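Local coordinates for stringent starvation protein A homolog (Haemophilus influenzae, PDB 3LYK) that probably forms an equimolar complex with the RNA polymerase holoenzyme, though not with the core enzyme, and belongs to the glutathione S-transferase superfamily, at residues Leu133-Ile138 with Pro143-Glu148; Tyr156-Leu161 with Glu184-Arg189. All blocks are in the same frame, centred on the assembly; numbering follows the deposited sequence.

Contact 1. Residues Leu133-Ile138 with Pro143-Glu148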
loop_
_atom_site.group_PDB
_atom_site.type_symbol
_atom_site.label_atom_id
_atom_site.label_comp_id
_atom_site.label_asym_id
_atom_site.label_seq_id
_atom_site.Cartn_x
_atom_site.Cartn_y
_atom_site.Cartn_z
ATOM N N LEU B 133 11.621 -9.772 20.821
ATOM C CA LEU B 133 11.486 -10.698 21.948
ATOM C C LEU B 133 10.035 -10.729 22.468
ATOM O O LEU B 133 9.468 -11.801 22.672
ATOM C CB LEU B 133 12.519 -10.410 23.062
ATOM C CG LEU B 133 13.948 -10.918 22.757
ATOM C CD1 LEU B 133 14.923 -10.549 23.885
ATOM C CD2 LEU B 133 14.018 -12.444 22.469
ATOM N N GLY B 134 9.428 -9.551 22.601
ATOM C CA GLY B 134 8.028 -9.421 23.007
ATOM C C GLY B 134 7.027 -10.231 22.196
ATOM O O GLY B 134 6.057 -10.745 22.751
ATOM N N ILE B 135 7.253 -10.369 20.891
ATOM C CA ILE B 135 6.321 -11.161 20.057
ATOM C C ILE B 135 6.683 -12.642 19.902
ATOM O O ILE B 135 6.017 -13.384 19.185
ATOM C CB ILE B 135 5.961 -10.471 18.695
ATOM C CG1 ILE B 135 7.205 -10.161 17.852
ATOM C CG2 ILE B 135 5.164 -9.202 18.953
ATOM C CD1 ILE B 135 7.738 -11.340 17.085
ATOM N N ALA B 136 7.712 -13.075 20.622
ATOM C CA ALA B 136 8.094 -14.485 20.648
ATOM C C ALA B 136 6.937 -15.500 20.814
ATOM O O ALA B 136 6.941 -16.535 20.160
ATOM C CB ALA B 136 9.152 -14.716 21.722
ATOM N N PRO B 137 5.956 -15.215 21.698
ATOM C CA PRO B 137 4.854 -16.175 21.875
ATOM C C PRO B 137 4.144 -16.560 20.570
ATOM O O PRO B 137 3.609 -17.654 20.459
ATOM C CB PRO B 137 3.892 -15.424 22.808
ATOM C CG PRO B 137 4.801 -14.566 23.638
ATOM C CD PRO B 137 5.841 -14.087 22.646
ATOM N N ILE B 138 4.153 -15.660 19.598
ATOM C CA ILE B 138 3.652 -15.921 18.247
ATOM C C ILE B 138 4.004 -17.305 17.674
ATOM O O ILE B 138 3.151 -17.964 17.074
ATOM C CB ILE B 138 4.106 -14.782 17.306
ATOM C CG1 ILE B 138 3.054 -13.675 17.284
ATOM C CG2 ILE B 138 4.372 -15.269 15.904
ATOM C CD1 ILE B 138 2.980 -12.822 18.547
ATOM N N PRO B 143 4.703 -21.963 12.695
ATOM C CA PRO B 143 6.127 -21.859 12.335
ATOM C C PRO B 143 6.521 -20.619 11.511
ATOM O O PRO B 143 7.664 -20.203 11.599
ATOM C CB PRO B 143 6.404 -23.144 11.549
ATOM C CG PRO B 143 5.065 -23.595 11.028
ATOM C CD PRO B 143 4.033 -23.096 12.021
ATOM N N TYR B 144 5.609 -20.043 10.723
ATOM C CA TYR B 144 5.918 -18.795 10.006
ATOM C C TYR B 144 5.205 -17.650 10.665
ATOM O O TYR B 144 4.498 -17.872 11.630
ATOM C CB TYR B 144 5.642 -18.918 8.512
ATOM C CG TYR B 144 6.561 -19.934 7.907
ATOM C CD1 TYR B 144 7.850 -19.569 7.476
ATOM C CD2 TYR B 144 6.178 -21.269 7.812
ATOM C CE1 TYR B 144 8.705 -20.517 6.948
ATOM C CE2 TYR B 144 7.023 -22.220 7.277
ATOM C CZ TYR B 144 8.285 -21.843 6.866
ATOM O OH TYR B 144 9.120 -22.777 6.323
ATOM N N PHE B 145 5.439 -16.421 10.227
ATOM C CA PHE B 145 5.022 -15.298 11.039
ATOM C C PHE B 145 3.492 -15.116 10.975
ATOM O O PHE B 145 2.974 -14.543 10.017
ATOM C CB PHE B 145 5.765 -14.038 10.629
ATOM C CG PHE B 145 5.711 -12.974 11.637
ATOM C CD1 PHE B 145 6.725 -12.834 12.571
ATOM C CD2 PHE B 145 4.635 -12.084 11.679
ATOM C CE1 PHE B 145 6.685 -11.810 13.531
ATOM C CE2 PHE B 145 4.591 -11.049 12.624
ATOM C CZ PHE B 145 5.609 -10.933 13.566
HETATM N N MSE B 146 2.801 -15.625 12.000
HETATM C CA MSE B 146 1.328 -15.592 12.102
HETATM C C MSE B 146 0.735 -16.398 10.962
HETATM O O MSE B 146 -0.355 -16.102 10.525
HETATM C CB MSE B 146 0.771 -14.156 12.014
HETATM C CG MSE B 146 1.065 -13.254 13.194
HETATM SE SE MSE B 146 0.243 -14.045 14.806
HETATM C CE MSE B 146 -1.614 -13.371 14.631
ATOM N N ASN B 147 1.472 -17.377 10.443
ATOM C CA ASN B 147 0.961 -18.221 9.377
ATOM C C ASN B 147 1.554 -19.606 9.465
ATOM O O ASN B 147 2.660 -19.787 10.003
ATOM C CB ASN B 147 1.203 -17.608 7.974
ATOM C CG ASN B 147 0.141 -16.539 7.601
ATOM O OD1 ASN B 147 -1.030 -16.868 7.437
ATOM N ND2 ASN B 147 0.543 -15.269 7.519
ATOM N N GLU B 148 0.812 -20.569 8.928
ATOM C CA GLU B 148 1.228 -21.964 8.848
ATOM C C GLU B 148 2.258 -22.176 7.754
ATOM O O GLU B 148 3.103 -23.063 7.886
ATOM C CB GLU B 148 0.022 -22.861 8.531
ATOM C CG GLU B 148 -1.055 -22.872 9.608
ATOM C CD GLU B 148 -0.603 -23.590 10.893
ATOM O OE1 GLU B 148 0.404 -24.345 10.852
ATOM O OE2 GLU B 148 -1.263 -23.391 11.945
#

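Contact 2. Residues Tyr156-Leu161 with Glu184-Arg189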
loop_
_atom_site.group_PDB
_atom_site.type_symbol
_atom_site.label_atom_id
_atom_site.label_comp_id
_atom_site.label_asym_id
_atom_site.label_seq_id
_atom_site.Cartn_x
_atom_site.Cartn_y
_atom_site.Cartn_z
ATOM N N TYR B 156 8.522 -9.708 4.603
ATOM C CA TYR B 156 8.768 -8.452 5.317
ATOM C C TYR B 156 9.643 -8.705 6.558
ATOM O O TYR B 156 10.497 -7.901 6.876
ATOM C CB TYR B 156 7.444 -7.762 5.777
ATOM C CG TYR B 156 6.769 -6.904 4.716
ATOM C CD1 TYR B 156 6.182 -7.498 3.593
ATOM C CD2 TYR B 156 6.708 -5.511 4.837
ATOM C CE1 TYR B 156 5.573 -6.742 2.608
ATOM C CE2 TYR B 156 6.076 -4.722 3.825
ATOM C CZ TYR B 156 5.517 -5.359 2.729
ATOM O OH TYR B 156 4.900 -4.659 1.721
ATOM N N VAL B 157 9.375 -9.778 7.293
ATOM C CA VAL B 157 10.097 -10.019 8.539
ATOM C C VAL B 157 11.563 -10.485 8.289
ATOM O O VAL B 157 12.494 -9.940 8.903
ATOM C CB VAL B 157 9.318 -10.997 9.474
ATOM C CG1 VAL B 157 10.070 -11.232 10.766
ATOM C CG2 VAL B 157 7.886 -10.417 9.805
ATOM N N ALA B 158 11.769 -11.461 7.395
ATOM C CA ALA B 158 13.118 -12.021 7.169
ATOM C C ALA B 158 14.205 -10.987 6.770
ATOM O O ALA B 158 15.273 -11.023 7.328
ATOM C CB ALA B 158 13.100 -13.241 6.187
ATOM N N PRO B 159 13.916 -10.049 5.829
ATOM C CA PRO B 159 14.927 -9.066 5.506
ATOM C C PRO B 159 15.303 -8.223 6.720
ATOM O O PRO B 159 16.443 -7.749 6.815
ATOM C CB PRO B 159 14.234 -8.192 4.441
ATOM C CG PRO B 159 13.377 -9.161 3.733
ATOM C CD PRO B 159 12.787 -9.969 4.882
ATOM N N LEU B 160 14.342 -8.013 7.613
ATOM C CA LEU B 160 14.581 -7.186 8.794
ATOM C C LEU B 160 15.476 -7.908 9.817
ATOM O O LEU B 160 16.383 -7.304 10.376
ATOM C CB LEU B 160 13.266 -6.774 9.449
ATOM C CG LEU B 160 13.446 -6.026 10.770
ATOM C CD1 LEU B 160 12.500 -4.872 10.838
ATOM C CD2 LEU B 160 13.186 -7.005 11.915
ATOM N N LEU B 161 15.202 -9.190 10.050
ATOM C CA LEU B 161 16.017 -10.023 10.928
ATOM C C LEU B 161 17.447 -10.219 10.365
ATOM O O LEU B 161 18.411 -10.196 11.112
ATOM C CB LEU B 161 15.336 -11.352 11.148
ATOM C CG LEU B 161 14.017 -11.214 11.925
ATOM C CD1 LEU B 161 13.355 -12.547 12.046
ATOM C CD2 LEU B 161 14.225 -10.624 13.375
ATOM N N GLU B 184 16.329 -19.673 11.325
ATOM C CA GLU B 184 16.827 -20.805 10.563
ATOM C C GLU B 184 15.807 -21.206 9.487
ATOM O O GLU B 184 16.152 -21.528 8.358
ATOM C CB GLU B 184 17.138 -21.988 11.498
ATOM C CG GLU B 184 17.777 -23.200 10.788
ATOM C CD GLU B 184 16.765 -24.167 10.120
ATOM O OE1 GLU B 184 15.559 -24.197 10.501
ATOM O OE2 GLU B 184 17.195 -24.908 9.200
ATOM N N ARG B 185 14.534 -21.189 9.854
ATOM C CA ARG B 185 13.470 -21.638 8.945
ATOM C C ARG B 185 13.433 -20.758 7.697
ATOM O O ARG B 185 13.315 -21.251 6.574
ATOM C CB ARG B 185 12.155 -21.542 9.699
ATOM C CG ARG B 185 11.005 -22.242 9.097
ATOM C CD ARG B 185 9.864 -22.168 10.161
ATOM N NE ARG B 185 10.191 -22.974 11.324
ATOM C CZ ARG B 185 10.109 -22.585 12.593
ATOM N NH1 ARG B 185 9.644 -21.393 12.949
ATOM N NH2 ARG B 185 10.473 -23.437 13.525
ATOM N N VAL B 186 13.591 -19.452 7.875
ATOM C CA VAL B 186 13.541 -18.556 6.690
ATOM C C VAL B 186 14.904 -18.376 5.961
ATOM O O VAL B 186 14.934 -18.409 4.708
ATOM C CB VAL B 186 12.845 -17.196 6.994
ATOM C CG1 VAL B 186 11.423 -17.434 7.523
ATOM C CG2 VAL B 186 13.627 -16.351 8.031
ATOM N N PHE B 187 16.017 -18.207 6.714
ATOM C CA PHE B 187 17.306 -17.925 6.077
ATOM C C PHE B 187 17.823 -19.062 5.196
ATOM O O PHE B 187 18.555 -18.815 4.211
ATOM C CB PHE B 187 18.414 -17.548 7.057
ATOM C CG PHE B 187 18.180 -16.266 7.823
ATOM C CD1 PHE B 187 17.222 -15.333 7.430
ATOM C CD2 PHE B 187 18.939 -16.002 8.963
ATOM C CE1 PHE B 187 17.018 -14.155 8.169
ATOM C CE2 PHE B 187 18.770 -14.835 9.678
ATOM C CZ PHE B 187 17.785 -13.897 9.277
ATOM N N THR B 188 17.452 -20.287 5.556
ATOM C CA THR B 188 17.927 -21.483 4.857
ATOM C C THR B 188 17.045 -21.920 3.692
ATOM O O THR B 188 17.368 -22.895 2.987
ATOM C CB THR B 188 18.178 -22.687 5.834
ATOM O OG1 THR B 188 16.929 -23.099 6.375
ATOM C CG2 THR B 188 19.134 -22.269 7.006
ATOM N N ARG B 189 15.980 -21.160 3.419
ATOM C CA ARG B 189 15.077 -21.496 2.305
ATOM C C ARG B 189 15.807 -21.216 1.015
ATOM O O ARG B 189 16.573 -20.248 0.959
ATOM C CB ARG B 189 13.822 -20.593 2.330
ATOM C CG ARG B 189 12.773 -21.027 3.275
ATOM C CD ARG B 189 11.548 -20.086 3.138
ATOM N NE ARG B 189 10.704 -20.396 1.983
ATOM C CZ ARG B 189 9.757 -21.341 1.952
ATOM N NH1 ARG B 189 9.530 -22.121 2.987
ATOM N NH2 ARG B 189 9.028 -21.523 0.860
#

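Contact 1. Residues Leu133-Ile138 with Pro143-Glu148
Ile135 meets Phe145 at nearly a right angle: its terminal methyl, CD1, comes obliquely onto the far end of the ring, 3.7 Å from Phe145 CE1. Chi1 of 57° puts CG1 between the backbone N and the carbonyl carbon, and chi2 of 81° then turns CD1 to the ring. Phe145 meets it from the other segment with its CG anti to its own backbone N (chi1 -163°), and the ring thereby reaches across although its CB does not point at 133-138. Beside this pair, Ile138 crosses Met146, a selenomethionine, again almost perpendicularly, and the methylene CG1 of Ile138 lies 3.8 Å from Met146 SE. Met146 is exposed, whereas Phe145 is buried. Ile135 is the first residue to leave helical geometry after helix 118-134, while Tyr144-Asn147 form a type II beta turn that puts Phe145 and Met146 at its corner. Trp106 of helix 89-115 touches both Ile135 and Phe145. This packing joins the residues that follow helix 118-134 to the connection leading into helix 152-165, within the GST C-terminal domain. With no hydrogen bond across the segments, their relative position rests on the fit of two apolar pairs, while a hydrogen bond between Phe145 N and Asp154 OD1 ties the loop to helix 152-165.

Contact 2. Residues Tyr156-Leu161 with Glu184-Arg189
Helices 152-165 and 176-187 of the all-helical GST C-terminal domain approach each other here, with the CA atoms of Ala158 and Val186 6.6 Å apart. Helix 152-165 is kinked where Pro159 has no backbone N-H to give to the preceding turn. Just before the proline, the small side chain of Ala158 is consistent with this close approach: its CB meets Val186 CG2 at 3.7 Å. Chi1 of -57° puts that methyl between the backbone N and the carbonyl carbon of Val186. Phe187 starts from a CB that does not point at 156-161, but its ring extends over to it and presents its edge. CE1 lies near the carbonyl oxygen of Ala158, and CZ is 4.0 Å from Leu161 CB and close to the Leu161 carbonyl carbon, both backbone atoms lying near the ring plane. Trp162 meets Phe187 edge-to-face, and the ring of Phe192, in helix 190-195, meets it with the planes about 30° apart. At the end of helix 176-187, the Thr188 hydroxyl turns back on the last turn, OG1 donating a 2.6 Å hydrogen bond to Glu184 O with a C=O...OG1 angle of 158°.

In the fold
Both contacts belong to the GST C-terminal domain, but contact 2 is buried about 9 Å from the chain centre, whereas contact 1 is partly buried, its centre about 16 Å out. Contact 2 pairs two helices; contact 1 joins the residues that follow helix 118-134 to a type II turn. Both are apolar, yet contact 1 uses two branched isoleucines against an aromatic ring and a selenomethionine, while contact 2 uses a small alanine and a ring edge directed at backbone. Their centres lie about 13 Å apart and they touch: Phe145 packs on Val157, and polar chemistry enters between them, where Arg185 NH1 probably hydrogen-bonds to Pro143 O at 2.7 Å.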